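Local coordinates for putative nitrate transport protein (Thermoplasma volcanium, PDB 3MST), which is of unknown function but probably binds a small solute, perhaps nitrate, as a component of a transport system, at residues S27-V30 against S31-L34; T63-P66 against K67-L70; A101-N104 against A105-L108; G121-C124 against I125-N129. All coordinates share one frame; numbering follows the deposited sequence.

Contact 1: S27-V30 against S31-L34. Unlike the reference sequence in segment 27-30: Ser27 (reference Ala).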
loop_
_atom_site.group_PDB
_atom_site.type_symbol
_atom_site.label_atom_id
_atom_site.label_comp_id
_atom_site.label_asym_id
_atom_site.label_seq_id
_atom_site.Cartn_x
_atom_site.Cartn_y
_atom_site.Cartn_z
ATOM N N SER A 27 -3.194 -8.347 4.485
ATOM C CA SER A 27 -3.200 -8.586 3.057
ATOM C C SER A 27 -2.671 -7.418 2.224
ATOM O O SER A 27 -2.530 -7.530 1.004
ATOM C CB SER A 27 -4.566 -8.942 2.573
ATOM O OG SER A 27 -5.468 -7.900 2.781
ATOM N N GLY A 28 -2.367 -6.292 2.874
ATOM C CA GLY A 28 -1.826 -5.139 2.184
ATOM C C GLY A 28 -0.321 -5.188 2.246
ATOM O O GLY A 28 0.221 -5.375 3.343
ATOM N N PRO A 29 0.380 -4.948 1.123
ATOM C CA PRO A 29 1.860 -4.953 1.144
ATOM C C PRO A 29 2.493 -3.978 2.122
ATOM O O PRO A 29 3.641 -4.180 2.544
ATOM C CB PRO A 29 2.237 -4.642 -0.298
ATOM C CG PRO A 29 1.056 -5.213 -1.088
ATOM C CD PRO A 29 -0.144 -4.864 -0.264
ATOM N N VAL A 30 1.767 -2.939 2.538
ATOM C CA VAL A 30 2.321 -2.036 3.552
ATOM C C VAL A 30 2.693 -2.777 4.833
ATOM O O VAL A 30 3.592 -2.365 5.535
ATOM C CB VAL A 30 1.364 -0.854 3.880
ATOM C CG1 VAL A 30 0.115 -1.344 4.665
ATOM C CG2 VAL A 30 2.091 0.240 4.668
ATOM N N SER A 31 1.997 -3.882 5.145
ATOM C CA SER A 31 2.294 -4.656 6.345
ATOM C C SER A 31 3.509 -5.557 6.267
ATOM O O SER A 31 3.992 -6.002 7.311
ATOM C CB SER A 31 1.099 -5.529 6.714
ATOM O OG SER A 31 0.908 -6.601 5.812
ATOM N N PHE A 32 3.973 -5.868 5.060
ATOM C CA PHE A 32 4.859 -7.007 4.901
ATOM C C PHE A 32 6.169 -6.847 5.670
ATOM O O PHE A 32 6.630 -7.844 6.249
ATOM C CB PHE A 32 5.111 -7.314 3.442
ATOM C CG PHE A 32 3.867 -7.772 2.664
ATOM C CD1 PHE A 32 2.649 -8.024 3.278
ATOM C CD2 PHE A 32 4.003 -7.918 1.305
ATOM C CE1 PHE A 32 1.551 -8.447 2.482
ATOM C CE2 PHE A 32 2.948 -8.322 0.499
ATOM C CZ PHE A 32 1.719 -8.569 1.093
ATOM N N PRO A 33 6.796 -5.660 5.715
ATOM C CA PRO A 33 8.038 -5.538 6.469
ATOM C C PRO A 33 7.866 -5.851 7.944
ATOM O O PRO A 33 8.844 -6.351 8.569
ATOM C CB PRO A 33 8.465 -4.082 6.225
ATOM C CG PRO A 33 7.910 -3.805 4.828
ATOM C CD PRO A 33 6.531 -4.446 4.938
ATOM N N LEU A 34 6.703 -5.599 8.539
ATOM C CA LEU A 34 6.493 -5.932 9.961
ATOM C C LEU A 34 6.073 -7.391 10.123
ATOM O O LEU A 34 6.464 -8.033 11.119
ATOM C CB LEU A 34 5.512 -4.973 10.623
ATOM C CG LEU A 34 6.057 -3.521 10.628
ATOM C CD1 LEU A 34 5.008 -2.562 11.276
ATOM C CD2 LEU A 34 7.429 -3.384 11.310
#
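Phe32 lies with one ring face flat over Pro29, whose CA sits 3.4 Å from the centre of the Phe32 ring and only 5° from its normal, a CH-pi contact. With CG beside the backbone N, chi1 -65° lays the ring alongside the proline, and Pro29 CB approaches Phe32 CE2 at 3.8 Å. Two i to i+3 bonds hold the turn. Ser31 N donates to Gly28 O at 2.9 Å, and Phe32 N donates to Pro29 O at 3.0 Å. Each acceptor has a further polar neighbour. Ser31 OG stands 2.8 Å from Gly28 O, but its one proton also has Pro25 O within reach, so the choice stays open; Pro29 O also meets His214 NE2. Pro33 has no N-H with which to continue the series, and Val30 O is instead hydrogen-bonded to Tyr175 OH of helix 169-184. The next bond, Leu34 N to Ser31 O, is weak. Replacing Phe32 by an alanine would probably bare the Pro29 CA that the ring covers and open a gap above the turn. A single 3-10 turn thus leads from the loop after strand 22-24 into helix 32-36. An acetate ion near Pro29, probably from the crystallisation liquor, may mark a pocket, and a loop joining the first strand to the first helix commonly contributes to the ligand cleft of solute-binding proteins with two sheet-centred domains.

Contact 2: T63-P66 against K67-L70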
loop_
_atom_site.group_PDB
_atom_site.type_symbol
_atom_site.label_atom_id
_atom_site.label_comp_id
_atom_site.label_asym_id
_atom_site.label_seq_id
_atom_site.Cartn_x
_atom_site.Cartn_y
_atom_site.Cartn_z
ATOM N N THR A 63 -5.200 6.533 1.388
ATOM C CA THR A 63 -6.586 6.732 1.086
ATOM C C THR A 63 -7.508 6.256 2.189
ATOM O O THR A 63 -8.701 6.642 2.219
ATOM C CB THR A 63 -6.965 6.082 -0.253
ATOM O OG1 THR A 63 -6.548 4.724 -0.265
ATOM C CG2 THR A 63 -6.305 6.795 -1.458
ATOM N N ASN A 64 -7.013 5.395 3.109
ATOM C CA ASN A 64 -7.804 5.007 4.268
ATOM C C ASN A 64 -7.554 5.832 5.497
ATOM O O ASN A 64 -8.213 5.643 6.497
ATOM C CB ASN A 64 -7.580 3.534 4.613
ATOM C CG ASN A 64 -8.297 2.607 3.668
ATOM O OD1 ASN A 64 -9.232 3.007 2.960
ATOM N ND2 ASN A 64 -7.915 1.344 3.679
HETATM N N MSE A 65 -6.627 6.752 5.456
HETATM C CA MSE A 65 -6.279 7.523 6.653
HETATM C C MSE A 65 -7.458 8.285 7.271
HETATM O O MSE A 65 -7.456 8.434 8.463
HETATM C CB MSE A 65 -5.106 8.459 6.388
HETATM C CG MSE A 65 -3.799 7.752 6.186
HETATM SE SE MSE A 65 -3.133 6.957 7.833
HETATM C CE MSE A 65 -3.275 5.246 7.115
ATOM N N PRO A 66 -8.435 8.773 6.483
ATOM C CA PRO A 66 -9.549 9.502 7.124
ATOM C C PRO A 66 -10.363 8.642 8.092
ATOM O O PRO A 66 -11.020 9.203 8.980
ATOM C CB PRO A 66 -10.397 9.960 5.915
ATOM C CG PRO A 66 -9.369 10.157 4.803
ATOM C CD PRO A 66 -8.484 8.933 5.015
ATOM N N LYS A 67 -10.327 7.319 7.946
ATOM C CA LYS A 67 -11.008 6.410 8.868
ATOM C C LYS A 67 -10.451 6.427 10.285
ATOM O O LYS A 67 -11.157 6.130 11.244
ATOM C CB LYS A 67 -10.920 4.954 8.336
ATOM C CG LYS A 67 -11.587 4.769 6.964
ATOM C CD LYS A 67 -11.481 3.392 6.330
ATOM C CE LYS A 67 -12.127 3.479 4.909
ATOM N NZ LYS A 67 -12.099 2.253 4.079
ATOM N N TYR A 68 -9.185 6.760 10.451
ATOM C CA TYR A 68 -8.508 6.523 11.721
ATOM C C TYR A 68 -8.375 7.788 12.572
ATOM O O TYR A 68 -8.176 7.690 13.756
ATOM C CB TYR A 68 -7.129 5.892 11.484
ATOM C CG TYR A 68 -7.222 4.659 10.627
ATOM C CD1 TYR A 68 -7.926 3.551 11.048
ATOM C CD2 TYR A 68 -6.617 4.601 9.381
ATOM C CE1 TYR A 68 -8.043 2.444 10.252
ATOM C CE2 TYR A 68 -6.742 3.492 8.564
ATOM C CZ TYR A 68 -7.428 2.419 9.016
ATOM O OH TYR A 68 -7.540 1.299 8.227
ATOM N N GLY A 69 -8.431 8.972 11.970
ATOM C CA GLY A 69 -8.333 10.214 12.735
ATOM C C GLY A 69 -7.000 10.454 13.409
ATOM O O GLY A 69 -6.929 11.185 14.418
ATOM N N LEU A 70 -5.953 9.828 12.881
ATOM C CA LEU A 70 -4.614 9.956 13.422
ATOM C C LEU A 70 -3.804 10.892 12.517
ATOM O O LEU A 70 -4.314 11.358 11.496
ATOM C CB LEU A 70 -3.965 8.569 13.597
ATOM C CG LEU A 70 -4.616 7.635 14.627
ATOM C CD1 LEU A 70 -4.050 6.221 14.479
ATOM C CD2 LEU A 70 -4.402 8.187 16.044
HETATM O O HOH W 1 -5.389 8.781 10.292
#
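Asn64 O and Met65 CA approach the Tyr68 ring obliquely, Asn64 O lying 3.3 Å from Tyr68 CE2. Over the centre of one ring face lies the CB of its own neighbour, Lys67, while the bent selenomethionine Met65 brings CE to 4.1 Å from Tyr68 CD2. The second flat group, the Asn64 amide, is approached from above its carbonyl plane: Lys67 NZ donates to Asn64 OD1 at 3.2 Å, about 64° out of that plane. An extended lysine chain, all torsions beyond CG near 180°, carries the ammonium group that far. Asp60 OD2 at the end of strand 57-61 takes hydrogen bonds from both Asn64 ND2 and Tyr68 OH, tying the two flat groups to one carboxylate oxygen. The backbone makes successive i to i+3 turns in the connection between strands 57-61 and 71-77, Lys67 N donating to Asn64 O and Tyr68 N to Met65 O, each at 3.1 Å. An alanine in place of Asn64 would probably leave Lys67 NZ without this acceptor and Asp60 with one donor fewer. Past Gly69, whose positive phi turns the chain, water 1 spans the exit: it donates to Met65 O at 2.8 Å and accepts from Leu70 N at 2.8 Å.

Contact 3: A101-N104 against A105-L108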
loop_
_atom_site.group_PDB
_atom_site.type_symbol
_atom_site.label_atom_id
_atom_site.label_comp_id
_atom_site.label_asym_id
_atom_site.label_seq_id
_atom_site.Cartn_x
_atom_site.Cartn_y
_atom_site.Cartn_z
ATOM N N ALA A 101 -6.456 0.399 -5.628
ATOM C CA ALA A 101 -6.407 0.224 -7.083
ATOM C C ALA A 101 -7.400 1.186 -7.761
ATOM O O ALA A 101 -7.058 1.847 -8.745
ATOM C CB ALA A 101 -6.726 -1.230 -7.465
ATOM N N ASP A 102 -8.655 1.179 -7.285
ATOM C CA ASP A 102 -9.655 2.104 -7.803
ATOM C C ASP A 102 -9.221 3.555 -7.711
ATOM O O ASP A 102 -9.361 4.300 -8.681
ATOM C CB ASP A 102 -10.944 1.913 -7.028
ATOM C CG ASP A 102 -12.060 2.881 -7.420
ATOM O OD1 ASP A 102 -12.303 3.015 -8.639
ATOM O OD2 ASP A 102 -12.659 3.484 -6.474
ATOM N N PHE A 103 -8.700 3.972 -6.562
ATOM C CA PHE A 103 -8.337 5.355 -6.410
ATOM C C PHE A 103 -7.179 5.679 -7.374
ATOM O O PHE A 103 -7.161 6.753 -8.008
ATOM C CB PHE A 103 -7.986 5.683 -4.971
ATOM C CG PHE A 103 -9.169 5.669 -4.075
ATOM C CD1 PHE A 103 -10.328 6.390 -4.399
ATOM C CD2 PHE A 103 -9.141 4.982 -2.873
ATOM C CE1 PHE A 103 -11.450 6.373 -3.527
ATOM C CE2 PHE A 103 -10.228 5.004 -1.987
ATOM C CZ PHE A 103 -11.375 5.680 -2.316
ATOM N N ASN A 104 -6.200 4.792 -7.490
ATOM C CA ASN A 104 -5.114 4.975 -8.443
ATOM C C ASN A 104 -5.632 5.070 -9.881
ATOM O O ASN A 104 -5.167 5.878 -10.693
ATOM C CB ASN A 104 -4.027 3.876 -8.320
ATOM C CG ASN A 104 -3.139 4.082 -7.155
ATOM O OD1 ASN A 104 -2.908 5.219 -6.746
ATOM N ND2 ASN A 104 -2.527 2.981 -6.669
ATOM N N ALA A 105 -6.571 4.187 -10.223
ATOM C CA ALA A 105 -7.151 4.200 -11.575
ATOM C C ALA A 105 -7.829 5.528 -11.866
ATOM O O ALA A 105 -7.736 6.067 -12.963
ATOM C CB ALA A 105 -8.147 3.046 -11.778
ATOM N N ARG A 106 -8.568 6.032 -10.886
ATOM C CA ARG A 106 -9.240 7.344 -11.039
ATOM C C ARG A 106 -8.264 8.489 -11.182
ATOM O O ARG A 106 -8.515 9.418 -11.963
ATOM C CB ARG A 106 -10.194 7.606 -9.887
ATOM C CG ARG A 106 -11.431 6.692 -9.927
ATOM C CD ARG A 106 -12.334 6.854 -8.729
ATOM N NE ARG A 106 -12.734 8.281 -8.599
ATOM C CZ ARG A 106 -13.149 8.916 -7.488
ATOM N NH1 ARG A 106 -13.295 8.306 -6.315
ATOM N NH2 ARG A 106 -13.405 10.227 -7.551
ATOM N N ILE A 107 -7.128 8.435 -10.511
ATOM C CA ILE A 107 -6.098 9.465 -10.683
ATOM C C ILE A 107 -5.509 9.379 -12.085
ATOM O O ILE A 107 -5.423 10.365 -12.816
ATOM C CB ILE A 107 -4.972 9.320 -9.611
ATOM C CG1 ILE A 107 -5.580 9.683 -8.253
ATOM C CG2 ILE A 107 -3.683 10.098 -10.035
ATOM C CD1 ILE A 107 -4.753 9.371 -7.133
ATOM N N LEU A 108 -5.200 8.160 -12.521
ATOM C CA LEU A 108 -4.587 7.932 -13.794
ATOM C C LEU A 108 -5.533 8.280 -14.940
ATOM O O LEU A 108 -5.083 8.745 -16.031
ATOM C CB LEU A 108 -4.144 6.482 -13.927
ATOM C CG LEU A 108 -3.409 6.103 -15.211
ATOM C CD1 LEU A 108 -2.169 6.951 -15.538
ATOM C CD2 LEU A 108 -3.020 4.604 -15.171
HETATM O O HOH W 2 -14.211 5.585 -6.017
#
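Asp102 OD2 is held by two donors, one of which links it to Arg106. Water 2 donates to Asp102 OD2 at 2.7 Å and accepts from Arg106 NH1 at 2.9 Å; the other donor is Gly98 N, in the loop before the helix. Asn118 ND2 donates to the second oxygen, OD1, so that both arms of the carboxylate are fixed. CG of Asp102, opposite the backbone N (chi1 177°), runs forward along the helix, which brings the carboxylate up to the Arg106 chain. The arginine runs past it, Arg106 CD lying 3.8 Å from Asp102 OD1, then bends at chi3 so that the guanidinium reaches the Phe103 ring. There Arg106 NH1 comes up to the ring edge, in its plane, 3.9 Å from Phe103 CE1, with the ring and guanidinium planes 52° apart. Regular i to i+4 bonds, such as Ala105 N to Ala101 O at 2.8 Å, hold the backbone. This helix is the crossover of a beta-alpha-beta unit between strands 91-94 and 115-118. Asp102 OD2 and Arg106 NH1, 4.9 Å apart, are bridged by water 2 rather than paired directly, so any attraction between them is probably weakened, and the carboxylate, near the helix start, is likely to be stabilised chiefly by its direct donors.

Contact 4: G121-C124 against I125-N129. With EDO (1,2-ethanediol), chain L.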
loop_
_atom_site.group_PDB
_atom_site.type_symbol
_atom_site.label_atom_id
_atom_site.label_comp_id
_atom_site.label_asym_id
_atom_site.label_seq_id
_atom_site.Cartn_x
_atom_site.Cartn_y
_atom_site.Cartn_z
ATOM N N GLY A 121 -10.404 -9.165 -11.124
ATOM C CA GLY A 121 -9.135 -9.359 -11.771
ATOM C C GLY A 121 -9.233 -10.056 -13.118
ATOM O O GLY A 121 -8.562 -9.692 -14.087
ATOM N N ASP A 122 -10.061 -11.117 -13.181
ATOM C CA ASP A 122 -10.175 -11.873 -14.436
ATOM C C ASP A 122 -10.736 -10.962 -15.539
ATOM O O ASP A 122 -10.313 -11.046 -16.682
ATOM C CB ASP A 122 -11.067 -13.107 -14.287
ATOM C CG ASP A 122 -10.509 -14.119 -13.306
ATOM O OD1 ASP A 122 -9.290 -14.246 -13.183
ATOM O OD2 ASP A 122 -11.303 -14.843 -12.660
ATOM N N THR A 123 -11.731 -10.157 -15.195
ATOM C CA THR A 123 -12.334 -9.234 -16.174
ATOM C C THR A 123 -11.337 -8.191 -16.634
ATOM O O THR A 123 -11.234 -7.856 -17.829
ATOM C CB THR A 123 -13.547 -8.544 -15.589
ATOM O OG1 THR A 123 -14.523 -9.535 -15.305
ATOM C CG2 THR A 123 -14.109 -7.457 -16.559
ATOM N N CYS A 124 -10.544 -7.700 -15.698
ATOM C CA CYS A 124 -9.501 -6.745 -16.045
ATOM C C CYS A 124 -8.517 -7.309 -17.065
ATOM O O CYS A 124 -8.156 -6.676 -18.040
ATOM C CB CYS A 124 -8.733 -6.321 -14.798
ATOM S SG CYS A 124 -9.649 -5.182 -13.702
ATOM N N ILE A 125 -8.067 -8.542 -16.828
ATOM C CA ILE A 125 -7.171 -9.168 -17.762
ATOM C C ILE A 125 -7.812 -9.319 -19.148
ATOM O O ILE A 125 -7.193 -9.046 -20.168
ATOM C CB ILE A 125 -6.664 -10.576 -17.223
ATOM C CG1 ILE A 125 -5.814 -10.387 -15.962
ATOM C CG2 ILE A 125 -5.921 -11.375 -18.329
ATOM C CD1 ILE A 125 -5.539 -11.674 -15.242
ATOM N N LYS A 126 -9.015 -9.838 -19.170
ATOM C CA LYS A 126 -9.706 -10.073 -20.443
ATOM C C LYS A 126 -9.892 -8.783 -21.217
ATOM O O LYS A 126 -9.617 -8.729 -22.421
ATOM C CB LYS A 126 -11.055 -10.742 -20.176
ATOM C CG LYS A 126 -11.828 -10.970 -21.475
ATOM C CD LYS A 126 -13.036 -11.843 -21.277
ATOM C CE LYS A 126 -14.150 -11.158 -20.566
ATOM N NZ LYS A 126 -15.363 -12.081 -20.433
HETATM N N MSE A 127 -10.379 -7.743 -20.541
HETATM C CA MSE A 127 -10.651 -6.513 -21.270
HETATM C C MSE A 127 -9.382 -5.791 -21.720
HETATM O O MSE A 127 -9.380 -5.135 -22.780
HETATM C CB MSE A 127 -11.617 -5.622 -20.524
HETATM C CG MSE A 127 -12.951 -6.251 -20.140
HETATM SE SE MSE A 127 -13.925 -7.019 -21.695
HETATM C CE MSE A 127 -14.438 -5.321 -22.557
ATOM N N ALA A 128 -8.293 -5.901 -20.955
ATOM C CA ALA A 128 -7.017 -5.420 -21.434
ATOM C C ALA A 128 -6.547 -6.162 -22.694
ATOM O O ALA A 128 -6.081 -5.560 -23.655
ATOM C CB ALA A 128 -5.980 -5.426 -20.329
ATOM N N ASN A 129 -6.747 -7.472 -22.717
ATOM C CA ASN A 129 -6.413 -8.248 -23.883
ATOM C C ASN A 129 -7.287 -7.925 -25.085
ATOM O O ASN A 129 -6.823 -8.069 -26.250
ATOM C CB ASN A 129 -6.466 -9.718 -23.527
ATOM C CG ASN A 129 -5.270 -10.163 -22.692
ATOM O OD1 ASN A 129 -4.199 -9.527 -22.714
ATOM N ND2 ASN A 129 -5.438 -11.276 -21.968
HETATM C C1 EDO L . -12.388 -13.031 -10.417
HETATM O O1 EDO L . -11.180 -12.272 -10.645
HETATM C C2 EDO L . -12.670 -13.422 -8.972
HETATM O O2 EDO L . -12.581 -12.301 -8.070
HETATM O O HOH W 3 -14.988 -11.440 -17.422
#
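Ile125 packs back on the first turn of the alpha helix 121-129, which lies against the five-stranded sheet through Cys124, whose side chain touches Ala134, Val136 and Tyr93. From the isoleucine backbone, CB comes 3.7 Å from Asp122 O; the CG1 branch, set beside its own N (chi1 -65°), then passes 3.4 Å from Gly121 O, and CD1 at its end lies 3.8 Å from that same oxygen. Gly121 O also accepts the Ile125 N-H, so this carbonyl is flanked by the backbone donor and by the hydrocarbon branch of one residue. The side chain further touches Ile140 in a loop. Bonds of the i to i+4 kind continue along the axis, Met127 N to Thr123 O being the shortest at 2.8 Å. At the helix start, an ethanediol molecule, probably from the crystallisation liquor, offers O1 to Asp122 N and occupies a position where a backbone N-H has no preceding helical carbonyl. Thr123 OG1 is hydrogen-bonded to Asp120 OD1 and also engages water 3, which donates to Thr123 OG1 at 2.9 Å and accepts from Lys126 NZ at 3.1 Å.

Followed from the N terminus, the four contacts come strictly in series; none nests within or crosses another, and each closes only a turn or so of its own chain. Contact 1 joins strand 22-24 to helix 32-36, and contact 2 shapes the connection between strands 57-61 and 71-77; these three strands belong to the six-stranded sheet. Contacts 3 and 4 lie on helices 100-112 and 121-129, associated with the five-stranded sheet, their centres about 16 Å apart. Direct touching joins contacts 2 and 3, where Thr63 CB packs 3.6 Å from Phe103 CD2 and thereby ties the two sheet-centred halves together. Contacts 2 and 4 are farthest apart, about 31 Å between centres.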